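Local coordinates for NAD-dependent dehydrogenase (Rhizobium meliloti, PDB 4Z0P), which reduces glyoxylate and hydroxypyruvate with NADPH as cofactor, as a member of the D-isomer specific 2-hydroxyacid dehydrogenase family, at the interface of chains A and B. Sequence-based numbering; all coordinates share one arbitrary frame. Chains: chain A/B, NAD-dependent dehydrogenase.

Contact 1: the interface of chains A and B. Residues chain A 121, 130-132; chain B 281-282, 284.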
# COMPACT_ATOMS: atom_id res chain seq x y z
N TYR A 121 -4.57 -11.79 9.17
CA TYR A 121 -3.27 -12.42 9.16
C TYR A 121 -2.46 -12.08 10.41
O TYR A 121 -1.74 -12.92 10.91
CB TYR A 121 -2.50 -12.10 7.88
CG TYR A 121 -2.98 -12.86 6.68
CD1 TYR A 121 -2.92 -14.25 6.63
CD2 TYR A 121 -3.47 -12.20 5.56
CE1 TYR A 121 -3.33 -14.97 5.51
CE2 TYR A 121 -3.92 -12.91 4.46
CZ TYR A 121 -3.82 -14.29 4.42
OH TYR A 121 -4.21 -14.99 3.30
N TRP A 130 -0.34 -20.79 10.93
CA TRP A 130 -0.16 -20.61 9.49
C TRP A 130 -1.46 -21.00 8.81
O TRP A 130 -1.85 -22.17 8.84
CB TRP A 130 0.95 -21.54 9.03
CG TRP A 130 1.29 -21.56 7.56
CD1 TRP A 130 0.64 -22.23 6.55
CD2 TRP A 130 2.41 -20.91 6.96
NE1 TRP A 130 1.29 -22.04 5.36
CE2 TRP A 130 2.40 -21.25 5.59
CE3 TRP A 130 3.44 -20.08 7.46
CZ2 TRP A 130 3.37 -20.78 4.69
CZ3 TRP A 130 4.41 -19.62 6.56
CH2 TRP A 130 4.37 -19.97 5.21
N ARG A 131 -2.12 -20.04 8.18
CA ARG A 131 -3.33 -20.32 7.45
C ARG A 131 -3.52 -19.36 6.31
O ARG A 131 -3.73 -18.18 6.52
CB ARG A 131 -4.55 -20.22 8.40
CG ARG A 131 -5.86 -20.60 7.78
CD ARG A 131 -7.01 -20.46 8.78
NE ARG A 131 -8.29 -20.45 8.08
CZ ARG A 131 -9.40 -19.84 8.50
NH1 ARG A 131 -10.50 -19.90 7.75
NH2 ARG A 131 -9.44 -19.14 9.65
N ASP A 132 -3.58 -19.90 5.09
CA ASP A 132 -3.86 -19.11 3.89
C ASP A 132 -5.35 -18.83 3.80
O ASP A 132 -6.15 -19.74 4.01
CB ASP A 132 -3.42 -19.87 2.65
CG ASP A 132 -1.93 -20.10 2.61
OD1 ASP A 132 -1.25 -19.54 3.48
OD2 ASP A 132 -1.43 -20.84 1.73
N THR B 281 3.38 -13.39 6.63
CA THR B 281 2.25 -13.89 5.88
C THR B 281 2.54 -15.30 5.40
O THR B 281 3.71 -15.65 5.16
CB THR B 281 1.81 -12.95 4.73
OG1 THR B 281 2.95 -12.58 3.92
CG2 THR B 281 1.09 -11.72 5.27
N PRO B 282 1.49 -16.14 5.29
CA PRO B 282 1.73 -17.59 5.08
C PRO B 282 1.83 -17.99 3.61
O PRO B 282 1.01 -18.76 3.09
CB PRO B 282 0.53 -18.21 5.78
CG PRO B 282 -0.57 -17.20 5.55
CD PRO B 282 0.12 -15.89 5.78
N VAL B 284 1.34 -16.20 0.81
CA VAL B 284 0.15 -15.68 0.14
C VAL B 284 0.41 -14.38 -0.63
O VAL B 284 -0.53 -13.64 -0.97
CB VAL B 284 -1.01 -15.48 1.15
CG1 VAL B 284 -1.57 -16.82 1.61
CG2 VAL B 284 -0.60 -14.62 2.35
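B:Pro282 slots between A:Trp130, A:Asp132 and A:Tyr121 at the two-fold interface of this D-2-hydroxyacid dehydrogenase, next to the family's catalytic histidine in sequence. The tight part begins with the stack on the indole. In A:Trp130, CG anti to the backbone N (chi1 179°) carries the indole out across the contact, and chi2 near -81° turns one face to the proline. B:Pro282 CA sits over the six-membered ring, 3.4 Å from its centroid, and CB over the five-membered ring, so two CH-pi contacts cover that face. An alanine at A:Trp130 would probably leave a gap over B:Pro282 CA and CB and let the proline loop shift.

A:Tyr121, from helix 118-126, comes at the far part of the pyrrolidine and crosses it at about a right angle. Its chi1 of -76° swings the ring off the helix toward the proline, where the CD1-CE1 side does the touching, with CE1 3.5 Å from B:Pro282 CG.

B:Val284 belongs to the same close-fitting part. The tyrosine hydroxyl and the valine meet tip to tip, OH 3.6 Å from B:Val284 CG1, while A:Asp132 slides past the valine in the opposite direction, its CG 3.5 Å from B:Val284 CG1. The carboxylate oxygen A:Asp132 OD1 is modelled 2.4 Å from the carbonyl B:Pro282 O; both normally accept, so this reads as a doubtful clash.

The loose side is made by A:Arg131, which is poorly ordered and gives up little surface to the partner, and by B:Thr281, whose carbonyl O stays 4.3 Å from A:Trp130 CZ3.

Contact 2: the interface of chains A and B. Residues chain A 259, 261, 264-266, 281-284; chain B 130, 132.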
# COMPACT_ATOMS: atom_id res chain seq x y z
N ASP A 259 -7.97 8.44 10.39
CA ASP A 259 -6.86 9.36 10.65
C ASP A 259 -7.31 10.61 11.39
O ASP A 259 -6.48 11.37 11.87
CB ASP A 259 -6.21 9.79 9.35
CG ASP A 259 -4.88 10.52 9.56
OD1 ASP A 259 -3.95 9.96 10.24
OD2 ASP A 259 -4.76 11.67 9.06
N PHE A 261 -10.65 12.62 13.77
CA PHE A 261 -11.62 12.37 14.81
C PHE A 261 -12.39 13.63 15.19
O PHE A 261 -11.89 14.72 15.02
CB PHE A 261 -10.94 11.76 16.05
CG PHE A 261 -10.28 10.46 15.73
CD1 PHE A 261 -11.00 9.28 15.75
CD2 PHE A 261 -8.97 10.44 15.25
CE1 PHE A 261 -10.39 8.09 15.37
CE2 PHE A 261 -8.35 9.26 14.87
CZ PHE A 261 -9.08 8.09 14.91
N GLU A 264 -9.88 15.92 18.62
CA GLU A 264 -8.48 15.52 18.58
C GLU A 264 -7.71 16.32 19.63
O GLU A 264 -8.06 17.48 19.87
CB GLU A 264 -7.86 15.78 17.21
CG GLU A 264 -8.53 14.99 16.10
CD GLU A 264 -7.99 15.28 14.71
OE1 GLU A 264 -7.02 16.04 14.53
OE2 GLU A 264 -8.57 14.70 13.77
N PRO A 265 -6.70 15.74 20.26
CA PRO A 265 -6.30 14.33 20.10
C PRO A 265 -7.36 13.38 20.61
O PRO A 265 -8.12 13.72 21.53
CB PRO A 265 -5.04 14.21 20.94
CG PRO A 265 -5.07 15.35 21.88
CD PRO A 265 -5.81 16.46 21.20
N LEU A 266 -7.41 12.20 20.02
CA LEU A 266 -8.41 11.22 20.38
C LEU A 266 -8.27 10.85 21.84
O LEU A 266 -7.17 10.52 22.29
CB LEU A 266 -8.28 9.98 19.51
CG LEU A 266 -9.29 8.85 19.77
CD1 LEU A 266 -10.73 9.27 19.54
CD2 LEU A 266 -8.89 7.69 18.88
N THR A 281 -4.62 6.34 13.16
CA THR A 281 -3.44 7.15 13.03
C THR A 281 -3.73 8.56 13.52
O THR A 281 -4.88 9.02 13.42
CB THR A 281 -2.84 7.13 11.60
OG1 THR A 281 -3.86 7.40 10.61
CG2 THR A 281 -2.13 5.81 11.31
N PRO A 282 -2.71 9.24 14.08
CA PRO A 282 -2.98 10.50 14.80
C PRO A 282 -2.93 11.74 13.91
O PRO A 282 -2.09 12.64 14.09
CB PRO A 282 -1.89 10.50 15.86
CG PRO A 282 -0.73 9.81 15.17
CD PRO A 282 -1.39 8.68 14.44
N HIS A 283 -3.82 11.78 12.93
CA HIS A 283 -3.91 12.90 11.98
C HIS A 283 -2.56 13.16 11.30
O HIS A 283 -1.99 14.26 11.36
CB HIS A 283 -4.49 14.12 12.66
CG HIS A 283 -4.99 15.15 11.70
ND1 HIS A 283 -6.02 16.01 12.03
CD2 HIS A 283 -4.62 15.49 10.44
CE1 HIS A 283 -6.26 16.82 11.02
NE2 HIS A 283 -5.42 16.53 10.05
N VAL A 284 -2.06 12.10 10.68
CA VAL A 284 -0.79 12.07 9.98
C VAL A 284 -0.91 11.56 8.53
O VAL A 284 0.10 11.16 7.91
CB VAL A 284 0.26 11.23 10.76
CG1 VAL A 284 0.71 11.96 12.01
CG2 VAL A 284 -0.25 9.82 11.09
N TRP B 130 -1.70 9.21 21.54
CA TRP B 130 -1.71 9.99 20.30
C TRP B 130 -0.36 10.67 20.17
O TRP B 130 -0.02 11.54 20.98
CB TRP B 130 -2.80 11.05 20.41
CG TRP B 130 -2.98 12.00 19.26
CD1 TRP B 130 -2.24 13.13 18.98
CD2 TRP B 130 -3.99 11.92 18.27
NE1 TRP B 130 -2.75 13.76 17.87
CE2 TRP B 130 -3.84 13.05 17.42
CE3 TRP B 130 -5.04 11.00 18.01
CZ2 TRP B 130 -4.69 13.29 16.33
CZ3 TRP B 130 -5.89 11.25 16.92
CH2 TRP B 130 -5.71 12.37 16.10
N ASP B 132 2.20 12.07 16.86
CA ASP B 132 2.65 12.21 15.47
C ASP B 132 4.14 11.99 15.39
O ASP B 132 4.88 12.53 16.21
CB ASP B 132 2.32 13.60 14.94
CG ASP B 132 0.83 13.86 14.89
OD1 ASP B 132 0.08 12.90 15.13
OD2 ASP B 132 0.40 15.01 14.62
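This is a two-fold symmetric interface between copies of the same protein, probably that of the functional dimer, as is usual in this family, and here it plugs a tryptophan of one subunit against the loops that carry the other's catalytic histidine and glutamate. B:Trp130 gives up 132 Å² of surface to chain A and is gripped on both faces. While A:Pro282 takes one, the opposite face receives A:Pro265, which follows a cis peptide bond after A:Glu264. Its CA stands over the centre of the indole and its CB over the five-membered ring, 3.5 Å from that centroid. The backbone A:Leu266 N lies on the same face, offset toward the rim, 3.3 Å from B:Trp130 CE3.

At the indole's edge, in its plane, A:Phe261 brings CD2 to 3.6 Å from B:Trp130 CZ3; the two side chains run past each other in opposite directions. A:Leu266 CD2 backs the phenyl ring over one face. The benzo end of the indole also meets A:His283 CB and the methylenes of A:Glu264, whose CG is 3.8 Å from B:Trp130 CH2.

Those last two residues form the catalytic histidine-glutamate pair of the family. A:Glu264 runs extended beyond CG (chi2 177°), carrying its carboxylate past the benzo end to A:His283. There A:His283 ND1 donates almost straight, at 2.7 Å and 168°, to the syn lone pair of A:Glu264 OE1, which lies nearly in the imidazole plane. The other oxygen, A:Glu264 OE2, takes the backbone N of A:Phe261 on its anti lone pair, and the two bonds together fix the carboxylate's rotation. The indole thus packs against both members of the pair and would probably help hold them in place.

A:Asp259, an NADPH-site residue, ties down the loop around A:His283: OD1 receives A:Val284 N at 2.9 Å on its syn lone pair and the hydroxyl A:Thr281 OG1 at 2.6 Å on the anti side, 17° out of the carboxylate plane.

Contacts 1 and 2 lie about 30 Å apart, measured between the centres of their C-alpha atoms, and are related by the two-fold with the chains exchanged. Residues 130, 132, 281, 282 and 284 occur in both, each segment contributed by the other chain. Contact 1 adds residue 131 and, through residue 121, helix 118-126; contact 2 adds residues 259, 261 and 264 to 266 and the catalytic histidine. Taken together they describe one repeated lock: each subunit lends its tryptophan segment to the partner and receives the partner's in return. Both active sites are therefore probably braced by the dimer, one on each side of the two-fold.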